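Local coordinates for protein methylenetetrahydrofolate--tRNA-(uracil-5-)-methyltransferase TrmFO (Thermus thermophilus, PDB 3G5S) that probably catalyses the folate- and FAD-dependent methylation of uridine 54 in tRNA to 5-methyluridine, using methylenetetrahydrofolate and NAD(P)H, at residues 338-352 with 368-382. Numbering follows the deposited sequence.
Sequences AGVEGYLESAATGFL and APPEESMLGGLVRYL. With FAD (flavin-adenine dinucleotide), chain B.
Leu375 and Leu378 of helix 374-382 pack on helix 343-352, and Leu378 and Leu382 on residues 338-340 ahead of it, forming a near-perpendicular helix pair (84°) in a flavoprotein of the MnmG family; helix 343-352 points its N-terminus at the flavin. No hydrogen bond joins the two segments; apolar branches carry the contact. Val340 CG1 fits between Leu378 and Leu382, with Leu382 CD1 3.7 Å away. Leu378 CD2 also lies across the aliphatic part of Glu345, whose carboxylate forms a salt bridge with Lys64. Leu375, its CG turned opposite the backbone N (chi1 178°), sends CD1 to Ala348 CB at 3.9 Å and CD2 to the edge of the Phe351 ring, in its plane. Leu352 and Pro369 meet tip to tip, while Val379 CG1 touches both Leu352 CD2 and Thr349 CG2. Ala338 O is buried against Leu382 CD1 with no polar partner.

On the cofactor side, Tyr343 N donates to FAD O2 (3.0 Å, 153°) and Gly342 N makes a weak bond to FAD O2'. The Tyr343 ring stacks nearly parallel on the pyrimidine end of the isoalloxazine, FAD C2 lying 3.4 Å above its centre; its hydroxyl is hydrogen-bonded to Ser52 O. Replacing Tyr343 by alanine is likely to leave that flavin face without its stacking partner and Ser52 O without this hydroxyl.

Within 368-382, Arg380 NE and NH2 grip Pro369 O side-on, tying the incoming loop to the helix. Ser373 N-caps that helix: its OG accepts from Gly376 N at 3.0 Å and donates to Pro370 O at 2.8 Å, in the carbonyl plane.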
loop_
_atom_site.group_PDB
_atom_site.type_symbol
_atom_site.label_atom_id
_atom_site.label_comp_id
_atom_site.label_asym_id
_atom_site.label_seq_id
_atom_site.Cartn_x
_atom_site.Cartn_y
_atom_site.Cartn_z
ATOM N N ALA A 338 8.510 0.499 1.783
ATOM C CA ALA A 338 7.916 1.124 2.966
ATOM C C ALA A 338 6.551 0.560 3.343
ATOM O O ALA A 338 5.978 0.976 4.353
ATOM C CB ALA A 338 7.806 2.632 2.769
ATOM N N GLY A 339 6.006 -0.349 2.539
ATOM C CA GLY A 339 4.734 -0.956 2.882
ATOM C C GLY A 339 3.518 -0.449 2.123
ATOM O O GLY A 339 2.392 -0.742 2.529
ATOM N N VAL A 340 3.724 0.287 1.032
ATOM C CA VAL A 340 2.609 0.657 0.172
ATOM C C VAL A 340 2.570 -0.230 -1.062
ATOM O O VAL A 340 3.475 -1.039 -1.305
ATOM C CB VAL A 340 2.593 2.157 -0.212
ATOM C CG1 VAL A 340 2.570 3.023 1.028
ATOM C CG2 VAL A 340 3.735 2.525 -1.152
ATOM N N GLU A 341 1.490 -0.079 -1.823
ATOM C CA GLU A 341 1.281 -0.804 -3.060
ATOM C C GLU A 341 0.699 0.177 -4.055
ATOM O O GLU A 341 -0.214 0.931 -3.717
ATOM C CB GLU A 341 0.299 -1.952 -2.835
ATOM C CG GLU A 341 -0.307 -2.544 -4.094
ATOM C CD GLU A 341 0.712 -3.136 -5.042
ATOM O OE1 GLU A 341 1.895 -3.290 -4.663
ATOM O OE2 GLU A 341 0.317 -3.467 -6.183
ATOM N N GLY A 342 1.224 0.164 -5.279
ATOM C CA GLY A 342 0.695 0.968 -6.367
ATOM C C GLY A 342 1.713 1.970 -6.886
ATOM O O GLY A 342 2.506 2.523 -6.116
ATOM N N TYR A 343 1.692 2.217 -8.195
ATOM C CA TYR A 343 2.652 3.154 -8.780
ATOM C C TYR A 343 2.550 4.531 -8.135
ATOM O O TYR A 343 3.553 5.140 -7.770
ATOM C CB TYR A 343 2.460 3.320 -10.286
ATOM C CG TYR A 343 2.470 2.059 -11.123
ATOM C CD1 TYR A 343 3.566 1.205 -11.151
ATOM C CD2 TYR A 343 1.388 1.760 -11.937
ATOM C CE1 TYR A 343 3.559 0.066 -11.947
ATOM C CE2 TYR A 343 1.373 0.637 -12.734
ATOM C CZ TYR A 343 2.458 -0.210 -12.739
ATOM O OH TYR A 343 2.442 -1.329 -13.541
ATOM N N LEU A 344 1.324 5.020 -8.014
ATOM C CA LEU A 344 1.069 6.345 -7.483
ATOM C C LEU A 344 1.413 6.460 -6.001
ATOM O O LEU A 344 2.035 7.435 -5.569
ATOM C CB LEU A 344 -0.411 6.648 -7.705
ATOM C CG LEU A 344 -1.027 7.864 -7.049
ATOM C CD1 LEU A 344 -0.469 9.105 -7.703
ATOM C CD2 LEU A 344 -2.546 7.808 -7.180
ATOM N N GLU A 345 0.994 5.468 -5.224
ATOM C CA GLU A 345 1.318 5.419 -3.805
ATOM C C GLU A 345 2.829 5.407 -3.612
ATOM O O GLU A 345 3.357 6.025 -2.679
ATOM C CB GLU A 345 0.724 4.162 -3.178
ATOM C CG GLU A 345 -0.806 4.160 -3.044
ATOM C CD GLU A 345 -1.572 3.705 -4.286
ATOM O OE1 GLU A 345 -1.014 3.653 -5.406
ATOM O OE2 GLU A 345 -2.775 3.406 -4.132
ATOM N N SER A 346 3.520 4.690 -4.487
ATOM C CA SER A 346 4.968 4.633 -4.407
ATOM C C SER A 346 5.576 6.007 -4.700
ATOM O O SER A 346 6.413 6.494 -3.941
ATOM C CB SER A 346 5.499 3.538 -5.328
ATOM O OG SER A 346 5.067 2.266 -4.868
ATOM N N ALA A 347 5.148 6.641 -5.786
ATOM C CA ALA A 347 5.612 7.989 -6.084
ATOM C C ALA A 347 5.307 8.965 -4.944
ATOM O O ALA A 347 6.139 9.792 -4.586
ATOM C CB ALA A 347 5.005 8.475 -7.398
ATOM N N ALA A 348 4.110 8.864 -4.374
ATOM C CA ALA A 348 3.685 9.807 -3.346
ATOM C C ALA A 348 4.500 9.666 -2.058
ATOM O O ALA A 348 4.883 10.668 -1.438
ATOM C CB ALA A 348 2.194 9.662 -3.077
ATOM N N THR A 349 4.763 8.429 -1.651
ATOM C CA THR A 349 5.651 8.235 -0.519
ATOM C C THR A 349 7.079 8.679 -0.856
ATOM O O THR A 349 7.784 9.172 0.015
ATOM C CB THR A 349 5.602 6.795 0.036
ATOM O OG1 THR A 349 5.936 5.855 -0.991
ATOM C CG2 THR A 349 4.215 6.481 0.630
ATOM N N GLY A 350 7.498 8.516 -2.109
ATOM C CA GLY A 350 8.780 9.065 -2.541
ATOM C C GLY A 350 8.850 10.574 -2.361
ATOM O O GLY A 350 9.846 11.112 -1.869
ATOM N N PHE A 351 7.780 11.263 -2.749
ATOM C CA PHE A 351 7.699 12.696 -2.520
ATOM C C PHE A 351 7.923 13.034 -1.043
ATOM O O PHE A 351 8.721 13.912 -0.712
ATOM C CB PHE A 351 6.341 13.234 -2.997
ATOM C CG PHE A 351 5.985 14.570 -2.410
ATOM C CD1 PHE A 351 6.602 15.732 -2.853
ATOM C CD2 PHE A 351 5.051 14.662 -1.400
ATOM C CE1 PHE A 351 6.299 16.963 -2.297
ATOM C CE2 PHE A 351 4.733 15.898 -0.840
ATOM C CZ PHE A 351 5.359 17.045 -1.294
ATOM N N LEU A 352 7.217 12.352 -0.148
ATOM C CA LEU A 352 7.307 12.693 1.268
ATOM C C LEU A 352 8.683 12.372 1.848
ATOM O O LEU A 352 9.253 13.160 2.605
ATOM C CB LEU A 352 6.197 12.031 2.080
ATOM C CG LEU A 352 6.180 12.418 3.563
ATOM C CD1 LEU A 352 6.008 13.916 3.783
ATOM C CD2 LEU A 352 5.116 11.650 4.309
ATOM N N ALA A 368 4.502 15.826 7.879
ATOM C CA ALA A 368 3.635 14.809 7.297
ATOM C C ALA A 368 2.279 15.436 7.043
ATOM O O ALA A 368 1.796 16.211 7.859
ATOM C CB ALA A 368 3.494 13.611 8.213
ATOM N N PRO A 369 1.655 15.104 5.907
ATOM C CA PRO A 369 0.372 15.725 5.572
ATOM C C PRO A 369 -0.734 15.240 6.495
ATOM O O PRO A 369 -0.598 14.221 7.157
ATOM C CB PRO A 369 0.106 15.274 4.133
ATOM C CG PRO A 369 1.140 14.284 3.785
ATOM C CD PRO A 369 2.125 14.148 4.891
ATOM N N PRO A 370 -1.846 15.968 6.525
ATOM C CA PRO A 370 -2.907 15.701 7.502
ATOM C C PRO A 370 -3.731 14.455 7.180
ATOM O O PRO A 370 -3.755 13.998 6.036
ATOM C CB PRO A 370 -3.785 16.946 7.408
ATOM C CG PRO A 370 -3.541 17.479 6.047
ATOM C CD PRO A 370 -2.122 17.160 5.705
ATOM N N GLU A 371 -4.416 13.935 8.194
ATOM C CA GLU A 371 -5.215 12.714 8.090
ATOM C C GLU A 371 -6.311 12.777 7.022
ATOM O O GLU A 371 -6.717 11.742 6.490
ATOM C CB GLU A 371 -5.843 12.378 9.456
ATOM C CG GLU A 371 -6.746 13.484 10.007
ATOM C CD GLU A 371 -7.512 13.077 11.258
ATOM O OE1 GLU A 371 -7.333 11.934 11.725
ATOM O OE2 GLU A 371 -8.298 13.904 11.771
ATOM N N GLU A 372 -6.799 13.980 6.724
ATOM C CA GLU A 372 -7.857 14.149 5.725
ATOM C C GLU A 372 -7.353 13.970 4.304
ATOM O O GLU A 372 -8.145 13.701 3.402
ATOM C CB GLU A 372 -8.518 15.524 5.839
ATOM C CG GLU A 372 -9.318 15.731 7.101
ATOM C CD GLU A 372 -8.456 15.912 8.335
ATOM O OE1 GLU A 372 -7.251 16.232 8.195
ATOM O OE2 GLU A 372 -9.002 15.746 9.452
ATOM N N SER A 373 -6.055 14.166 4.093
ATOM C CA SER A 373 -5.492 13.974 2.768
ATOM C C SER A 373 -5.234 12.496 2.551
ATOM O O SER A 373 -5.028 11.740 3.506
ATOM C CB SER A 373 -4.213 14.788 2.572
ATOM O OG SER A 373 -3.129 14.287 3.321
HETATM N N MSE A 374 -5.242 12.079 1.295
HETATM C CA MSE A 374 -5.000 10.673 1.011
HETATM C C MSE A 374 -3.548 10.291 1.328
HETATM O O MSE A 374 -3.295 9.239 1.916
HETATM C CB MSE A 374 -5.362 10.329 -0.430
HETATM C CG MSE A 374 -5.313 8.842 -0.754
HETATM SE SE MSE A 374 -6.431 7.738 0.414
HETATM C CE MSE A 374 -8.137 8.601 0.099
ATOM N N LEU A 375 -2.586 11.129 0.957
ATOM C CA LEU A 375 -1.202 10.805 1.301
ATOM C C LEU A 375 -1.038 10.751 2.820
ATOM O O LEU A 375 -0.376 9.858 3.350
ATOM C CB LEU A 375 -0.217 11.796 0.679
ATOM C CG LEU A 375 1.249 11.530 1.037
ATOM C CD1 LEU A 375 1.662 10.088 0.714
ATOM C CD2 LEU A 375 2.152 12.523 0.331
ATOM N N GLY A 376 -1.644 11.702 3.523
ATOM C CA GLY A 376 -1.586 11.710 4.971
ATOM C C GLY A 376 -2.223 10.479 5.585
ATOM O O GLY A 376 -1.687 9.876 6.511
ATOM N N GLY A 377 -3.389 10.099 5.078
ATOM C CA GLY A 377 -4.030 8.902 5.580
ATOM C C GLY A 377 -3.164 7.677 5.348
ATOM O O GLY A 377 -3.065 6.805 6.210
ATOM N N LEU A 378 -2.534 7.601 4.185
ATOM C CA LEU A 378 -1.702 6.458 3.857
ATOM C C LEU A 378 -0.488 6.344 4.795
ATOM O O LEU A 378 -0.243 5.281 5.365
ATOM C CB LEU A 378 -1.265 6.568 2.414
ATOM C CG LEU A 378 -0.460 5.404 1.857
ATOM C CD1 LEU A 378 -1.213 4.086 1.950
ATOM C CD2 LEU A 378 -0.066 5.710 0.431
ATOM N N VAL A 379 0.266 7.428 4.968
ATOM C CA VAL A 379 1.471 7.331 5.782
ATOM C C VAL A 379 1.155 7.202 7.264
ATOM O O VAL A 379 1.907 6.573 8.012
ATOM C CB VAL A 379 2.496 8.457 5.496
ATOM C CG1 VAL A 379 2.915 8.402 4.041
ATOM C CG2 VAL A 379 1.957 9.833 5.885
ATOM N N ARG A 380 0.039 7.780 7.692
ATOM C CA ARG A 380 -0.353 7.634 9.079
ATOM C C ARG A 380 -0.797 6.190 9.372
ATOM O O ARG A 380 -0.539 5.672 10.459
ATOM C CB ARG A 380 -1.346 8.732 9.503
ATOM C CG ARG A 380 -0.696 10.115 9.471
ATOM C CD ARG A 380 -1.654 11.262 9.733
ATOM N NE ARG A 380 -0.986 12.542 9.496
ATOM C CZ ARG A 380 -0.231 13.180 10.387
ATOM N NH1 ARG A 380 -0.073 12.682 11.609
ATOM N NH2 ARG A 380 0.349 14.330 10.064
ATOM N N TYR A 381 -1.405 5.529 8.385
ATOM C CA TYR A 381 -1.702 4.100 8.481
ATOM C C TYR A 381 -0.404 3.280 8.588
ATOM O O TYR A 381 -0.286 2.407 9.451
ATOM C CB TYR A 381 -2.550 3.624 7.289
ATOM C CG TYR A 381 -2.867 2.146 7.328
ATOM C CD1 TYR A 381 -4.025 1.686 7.935
ATOM C CD2 TYR A 381 -2.013 1.210 6.756
ATOM C CE1 TYR A 381 -4.329 0.337 7.980
ATOM C CE2 TYR A 381 -2.300 -0.151 6.805
ATOM C CZ TYR A 381 -3.471 -0.578 7.413
ATOM O OH TYR A 381 -3.807 -1.918 7.477
ATOM N N LEU A 382 0.571 3.566 7.730
ATOM C CA LEU A 382 1.853 2.858 7.782
ATOM C C LEU A 382 2.451 2.891 9.181
ATOM O O LEU A 382 3.005 1.895 9.661
ATOM C CB LEU A 382 2.854 3.443 6.781
ATOM C CG LEU A 382 2.534 3.309 5.293
ATOM C CD1 LEU A 382 3.638 3.960 4.468
ATOM C CD2 LEU A 382 2.315 1.848 4.879
HETATM P PA FAD B . 10.289 -0.060 -8.317
HETATM O O1A FAD B . 10.386 -1.535 -8.580
HETATM O O2A FAD B . 9.520 0.785 -9.284
HETATM O O5B FAD B . 11.741 0.589 -8.176
HETATM C C5B FAD B . 12.753 -0.022 -7.400
HETATM C C4B FAD B . 14.073 0.229 -8.103
HETATM O O4B FAD B . 15.137 -0.176 -7.257
HETATM C C3B FAD B . 14.201 -0.592 -9.384
HETATM O O3B FAD B . 14.554 0.234 -10.477
HETATM C C2B FAD B . 15.295 -1.612 -9.067
HETATM O O2B FAD B . 16.090 -1.990 -10.173
HETATM C C1B FAD B . 16.118 -0.869 -8.032
HETATM N N9A FAD B . 16.890 -1.665 -7.065
HETATM C C8A FAD B . 16.462 -2.730 -6.322
HETATM N N7A FAD B . 17.454 -3.098 -5.484
HETATM C C5A FAD B . 18.507 -2.263 -5.687
HETATM C C6A FAD B . 19.771 -2.167 -5.122
HETATM N N6A FAD B . 20.129 -2.876 -4.043
HETATM N N1A FAD B . 20.610 -1.178 -5.560
HETATM C C2A FAD B . 20.235 -0.306 -6.554
HETATM N N3A FAD B . 18.984 -0.388 -7.122
HETATM C C4A FAD B . 18.159 -1.361 -6.682
HETATM N N1 FAD B . 1.519 -1.473 -9.309
HETATM C C2 FAD B . 0.388 -0.905 -9.836
HETATM O O2 FAD B . -0.060 0.141 -9.371
HETATM N N3 FAD B . -0.247 -1.516 -10.901
HETATM C C4 FAD B . 0.223 -2.690 -11.466
HETATM O O4 FAD B . -0.366 -3.209 -12.422
HETATM C C4X FAD B . 1.375 -3.257 -10.922
HETATM N N5 FAD B . 1.889 -4.427 -11.433
HETATM C C5X FAD B . 3.036 -4.968 -10.888
HETATM C C6 FAD B . 3.550 -6.145 -11.422
HETATM C C7 FAD B . 4.696 -6.718 -10.887
HETATM C C7M FAD B . 5.247 -7.991 -11.467
HETATM C C8 FAD B . 5.333 -6.100 -9.816
HETATM C C8M FAD B . 6.576 -6.707 -9.230
HETATM C C9 FAD B . 4.822 -4.919 -9.282
HETATM C C9A FAD B . 3.670 -4.346 -9.813
HETATM N N10 FAD B . 3.147 -3.178 -9.269
HETATM C C10 FAD B . 2.011 -2.641 -9.845
HETATM C "C1'" FAD B . 3.383 -2.875 -7.807
HETATM C "C2'" FAD B . 4.106 -1.543 -7.547
HETATM O "O2'" FAD B . 3.216 -0.439 -7.528
HETATM C "C3'" FAD B . 5.254 -1.306 -8.527
HETATM O "O3'" FAD B . 6.204 -2.327 -8.294
HETATM C "C4'" FAD B . 5.922 0.058 -8.361
HETATM O "O4'" FAD B . 6.801 0.242 -9.452
HETATM C "C5'" FAD B . 6.652 0.185 -7.029
HETATM O "O5'" FAD B . 7.468 1.336 -7.043
HETATM P P FAD B . 8.846 1.329 -6.230
HETATM O O1P FAD B . 8.614 0.981 -4.794
HETATM O O2P FAD B . 9.523 2.627 -6.524
HETATM O O3P FAD B . 9.665 0.094 -6.847
#